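Long-range contacts in mandelate racemase / muconate lactonizing enzyme family protein (Agrobacterium tumefaciens, PDB 4DX3), which is an enolase-superfamily protein of unsettled substrate, probably a lyase or racemase that acts on carboxylate compounds by taking a proton next to the carboxylate: residues 113-118 and 332-337; 312-317 and 338-343. All blocks are in the same frame, centred on the assembly; numbering follows the deposited sequence.

Contact 1: residues 113-118 and 332-337; sequences REIRTY and LSLNAP
Leu334 lays its CD2 methyl on one face of the peptide joining Glu114 to Ile115, with CD2 3.7 Å from Glu114 C. The same methyl is 3.7 Å from Glu114 CA. Its sister CD1 sits over the face of the preceding peptide, 3.9 Å from Arg113 O. A third peptide, that of Ser333, is approached by the tip of Ile115. CD1 of Ile115 comes from well out of that plane to 3.7 Å from Ser333 O. Ile115 gets there fully stretched: CG1 is anti to the backbone N (chi1 -169°) and chi2 is extended. Its CG2 branch sits between Ser333 CB and Leu334 CD2, at 4.1 and 4.2 Å.

In the (β/α)7β barrel of the enolase superfamily, this packs the start of strand 115-118, the first of the barrel, and the loop leading into it on the last turn of helix 323-335. Ile115 also rests on Ala339, Gln342 and Ile368.

Ser333 meets Ile115 with carbon, its CB 3.9 Å from Ile115 CD1. Its polar end is engaged by Gln342, and its carbonyl oxygen accepts a bond from Arg112. Beyond the helix end, the Arg113 side chain packs on Gln60 of the second subunit.

Contact 2: residues 312-317 and 338-343; sequences HLPVAP and NALVQE
Backbone bonds join Val315 to both neighbours of Ala339. Val315 N donates to Asn338 O at 2.9 Å. Leu340 N donates to Val315 O, also at 2.9 Å. This is a single parallel beta bridge.

Side-chain amides bond beyond it on both sides. Asn338 ND2 reaches Leu313 O at 3.1 Å. The bond is almost straight (177°), and donor and acceptor planes fit: ND2 lies in the carbonyl plane, and the oxygen in the amide plane. Ala305 O is a second acceptor for ND2, so two carbonyls fix the amide. Gln342 is bent at chi2 (55°), which turns its amide back. NE2 bonds Glu343 O at 3.0 Å and makes only a weak bond to Pro317 O. OE1 accepts from Ser333 and lies 3.5 Å from Pro317 CB.

One water accepts from Glu343 N at 2.9 Å and lies within bonding distance of Pro317 O and Val341 O.

Pro314 and Leu340 make the closest apolar side-chain contact. The two run alongside each other in the same direction, with Pro314 CB 3.8 Å from Leu340 CB. Val315 on Ala339 and Ala316 on Val341 are looser.

The segments carry the seventh and eighth strands of the barrel, 315-317 and 342-343, linked as a beta-alpha-beta crossover through helix 323-335. Strand 287-290 flanks 315-317, strand 115-118 flanks 342-343, and the helix packs on Pro317 and Gln342.

In the fold
Contacts 1 and 2 have centres about 8 Å apart. Their segments alternate along the chain: 113-118, then 312-317, 332-337 and 338-343. The last two follow each other directly. The end of helix 323-335 forms one side of contact 1, and the same helix connects the two strands of contact 2. Strands 115-118 and 342-343 are parallel neighbours in one sheet, and Thr117 OG1 probably bonds Gln342 O (2.6 Å). Side by side, strands 315-317, 342-343 and 115-118 bring the end of the barrel back to its beginning. The first strand, far away in sequence, thereby closes the ring.

Contact 1: residues 113-118 and 332-337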
# COMPACT_ATOMS: atom_id res chain seq x y z
N ARG A 113 11.58 -38.27 -15.77
CA ARG A 113 12.79 -39.05 -16.04
C ARG A 113 13.77 -38.28 -16.92
O ARG A 113 14.95 -38.63 -17.02
CB ARG A 113 12.44 -40.39 -16.67
CG ARG A 113 11.43 -41.23 -15.88
CD ARG A 113 12.05 -41.87 -14.64
NE ARG A 113 11.06 -42.66 -13.90
CZ ARG A 113 11.28 -43.23 -12.72
NH1 ARG A 113 12.45 -43.11 -12.13
NH2 ARG A 113 10.31 -43.94 -12.14
N GLU A 114 13.26 -37.24 -17.57
CA GLU A 114 14.08 -36.37 -18.40
C GLU A 114 13.41 -35.01 -18.46
O GLU A 114 12.22 -34.88 -18.14
CB GLU A 114 14.27 -36.97 -19.81
CG GLU A 114 12.98 -37.17 -20.57
CD GLU A 114 13.20 -37.82 -21.93
OE1 GLU A 114 14.37 -38.07 -22.31
OE2 GLU A 114 12.20 -38.09 -22.63
N ILE A 115 14.15 -33.98 -18.85
CA ILE A 115 13.56 -32.65 -18.93
C ILE A 115 14.05 -31.93 -20.18
O ILE A 115 15.16 -32.16 -20.65
CB ILE A 115 13.84 -31.83 -17.66
CG1 ILE A 115 13.00 -30.54 -17.64
CG2 ILE A 115 15.33 -31.53 -17.54
CD1 ILE A 115 13.12 -29.73 -16.37
N ARG A 116 13.19 -31.06 -20.71
CA ARG A 116 13.54 -30.27 -21.87
C ARG A 116 14.80 -29.44 -21.59
O ARG A 116 14.98 -28.94 -20.47
CB ARG A 116 12.36 -29.34 -22.16
CG ARG A 116 12.48 -28.54 -23.41
CD ARG A 116 11.22 -27.73 -23.58
NE ARG A 116 11.39 -26.75 -24.64
CZ ARG A 116 11.08 -25.47 -24.54
NH1 ARG A 116 10.55 -24.99 -23.41
NH2 ARG A 116 11.27 -24.67 -25.57
N THR A 117 15.67 -29.32 -22.59
CA THR A 117 16.87 -28.50 -22.42
C THR A 117 16.82 -27.27 -23.33
O THR A 117 15.99 -27.20 -24.24
CB THR A 117 18.17 -29.31 -22.67
OG1 THR A 117 19.31 -28.55 -22.24
CG2 THR A 117 18.32 -29.68 -24.13
N TYR A 118 17.66 -26.27 -23.05
CA TYR A 118 17.90 -25.18 -24.00
C TYR A 118 19.39 -24.91 -24.15
O TYR A 118 20.17 -25.22 -23.25
CB TYR A 118 17.14 -23.90 -23.62
CG TYR A 118 17.69 -23.08 -22.45
CD1 TYR A 118 18.62 -22.06 -22.67
CD2 TYR A 118 17.24 -23.29 -21.16
CE1 TYR A 118 19.10 -21.30 -21.61
CE2 TYR A 118 17.71 -22.54 -20.10
CZ TYR A 118 18.64 -21.54 -20.33
OH TYR A 118 19.11 -20.80 -19.27
N LEU A 332 18.24 -31.84 -9.67
CA LEU A 332 17.23 -30.93 -9.13
C LEU A 332 16.06 -30.78 -10.10
O LEU A 332 14.89 -30.81 -9.68
CB LEU A 332 17.85 -29.57 -8.81
CG LEU A 332 16.87 -28.50 -8.31
CD1 LEU A 332 16.21 -28.92 -7.00
CD2 LEU A 332 17.57 -27.16 -8.16
N SER A 333 16.37 -30.62 -11.39
CA SER A 333 15.36 -30.43 -12.42
C SER A 333 14.48 -31.66 -12.64
O SER A 333 13.35 -31.53 -13.10
CB SER A 333 16.01 -30.01 -13.74
OG SER A 333 16.52 -28.69 -13.61
N LEU A 334 14.99 -32.84 -12.33
CA LEU A 334 14.16 -34.03 -12.47
C LEU A 334 13.25 -34.19 -11.27
O LEU A 334 12.18 -34.80 -11.36
CB LEU A 334 15.01 -35.30 -12.66
CG LEU A 334 15.88 -35.33 -13.91
CD1 LEU A 334 16.52 -36.71 -14.07
CD2 LEU A 334 15.07 -34.97 -15.15
N ASN A 335 13.66 -33.63 -10.13
CA ASN A 335 12.83 -33.71 -8.93
C ASN A 335 11.78 -32.61 -8.81
O ASN A 335 10.62 -32.87 -8.54
CB ASN A 335 13.67 -33.73 -7.66
CG ASN A 335 12.83 -33.44 -6.42
OD1 ASN A 335 12.83 -32.32 -5.89
ND2 ASN A 335 12.09 -34.44 -5.96
N ALA A 336 12.20 -31.36 -8.99
CA ALA A 336 11.31 -30.24 -8.70
C ALA A 336 10.10 -30.21 -9.63
O ALA A 336 10.26 -30.09 -10.85
CB ALA A 336 12.08 -28.94 -8.79
N PRO A 337 8.89 -30.31 -9.08
CA PRO A 337 7.74 -30.33 -10.00
C PRO A 337 7.66 -29.08 -10.86
O PRO A 337 7.16 -29.17 -11.99
CB PRO A 337 6.54 -30.43 -9.06
CG PRO A 337 7.09 -31.22 -7.88
CD PRO A 337 8.50 -30.69 -7.70

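Contact 2: residues 312-317 and 338-343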
# COMPACT_ATOMS: atom_id res chain seq x y z
N HIS A 312 3.33 -20.01 -7.86
CA HIS A 312 2.92 -20.52 -9.18
C HIS A 312 3.92 -20.17 -10.28
O HIS A 312 3.53 -19.96 -11.42
CB HIS A 312 1.52 -20.03 -9.58
CG HIS A 312 0.44 -20.55 -8.69
ND1 HIS A 312 0.17 -21.90 -8.56
CD2 HIS A 312 -0.43 -19.92 -7.86
CE1 HIS A 312 -0.82 -22.07 -7.70
NE2 HIS A 312 -1.20 -20.88 -7.27
N LEU A 313 5.20 -20.14 -9.93
CA LEU A 313 6.26 -19.79 -10.85
C LEU A 313 7.17 -20.98 -11.04
O LEU A 313 7.26 -21.85 -10.16
CB LEU A 313 7.07 -18.62 -10.29
CG LEU A 313 6.26 -17.34 -10.14
CD1 LEU A 313 7.15 -16.27 -9.50
CD2 LEU A 313 5.74 -16.87 -11.51
N PRO A 314 7.88 -21.02 -12.17
CA PRO A 314 8.77 -22.13 -12.48
C PRO A 314 10.20 -21.81 -12.08
O PRO A 314 10.53 -20.65 -11.80
CB PRO A 314 8.69 -22.20 -14.01
CG PRO A 314 8.54 -20.75 -14.43
CD PRO A 314 7.76 -20.07 -13.30
N VAL A 315 11.04 -22.84 -12.05
CA VAL A 315 12.46 -22.67 -11.78
C VAL A 315 13.27 -23.18 -12.98
O VAL A 315 12.83 -24.09 -13.69
CB VAL A 315 12.87 -23.39 -10.46
CG1 VAL A 315 12.70 -24.91 -10.58
CG2 VAL A 315 14.29 -23.03 -10.05
N ALA A 316 14.42 -22.57 -13.22
CA ALA A 316 15.30 -22.98 -14.31
C ALA A 316 16.76 -22.90 -13.85
O ALA A 316 17.37 -21.84 -13.88
CB ALA A 316 15.08 -22.08 -15.52
N PRO A 317 17.32 -24.04 -13.41
CA PRO A 317 18.67 -24.00 -12.85
C PRO A 317 19.73 -23.71 -13.91
O PRO A 317 19.70 -24.28 -15.01
CB PRO A 317 18.85 -25.41 -12.26
CG PRO A 317 17.44 -25.87 -11.96
CD PRO A 317 16.64 -25.32 -13.14
N ASN A 338 8.17 -27.96 -10.37
CA ASN A 338 8.12 -26.72 -11.13
C ASN A 338 9.37 -26.41 -11.94
O ASN A 338 9.51 -25.30 -12.42
CB ASN A 338 7.77 -25.52 -10.24
CG ASN A 338 8.82 -25.25 -9.18
OD1 ASN A 338 9.49 -26.17 -8.71
ND2 ASN A 338 8.98 -23.98 -8.81
N ALA A 339 10.26 -27.39 -12.13
CA ALA A 339 11.38 -27.18 -13.05
C ALA A 339 10.87 -27.09 -14.49
O ALA A 339 10.17 -27.99 -14.97
CB ALA A 339 12.41 -28.30 -12.91
N LEU A 340 11.24 -26.01 -15.18
CA LEU A 340 10.72 -25.73 -16.51
C LEU A 340 11.62 -26.27 -17.62
O LEU A 340 11.15 -26.93 -18.55
CB LEU A 340 10.59 -24.22 -16.68
CG LEU A 340 10.05 -23.68 -18.00
CD1 LEU A 340 8.61 -24.10 -18.25
CD2 LEU A 340 10.16 -22.16 -18.01
N VAL A 341 12.91 -25.96 -17.51
CA VAL A 341 13.91 -26.40 -18.47
C VAL A 341 15.23 -26.52 -17.73
O VAL A 341 15.43 -25.89 -16.69
CB VAL A 341 14.11 -25.40 -19.65
CG1 VAL A 341 13.02 -25.53 -20.69
CG2 VAL A 341 14.26 -23.95 -19.15
N GLN A 342 16.13 -27.33 -18.27
CA GLN A 342 17.50 -27.41 -17.77
C GLN A 342 18.47 -27.00 -18.87
O GLN A 342 18.67 -27.73 -19.84
CB GLN A 342 17.82 -28.83 -17.29
CG GLN A 342 19.27 -28.98 -16.82
CD GLN A 342 19.61 -27.98 -15.73
OE1 GLN A 342 19.04 -28.01 -14.65
NE2 GLN A 342 20.53 -27.07 -16.04
N GLU A 343 19.06 -25.82 -18.71
CA GLU A 343 20.07 -25.30 -19.63
C GLU A 343 21.22 -26.30 -19.80
O GLU A 343 21.60 -26.95 -18.83
CB GLU A 343 20.63 -24.00 -19.05
CG GLU A 343 21.56 -23.26 -20.00
CD GLU A 343 22.24 -22.07 -19.35
OE1 GLU A 343 22.43 -22.09 -18.11
OE2 GLU A 343 22.60 -21.11 -20.07
O HOH W 1 17.74 -24.17 -16.79
O HOH W 2 19.52 -21.24 -16.63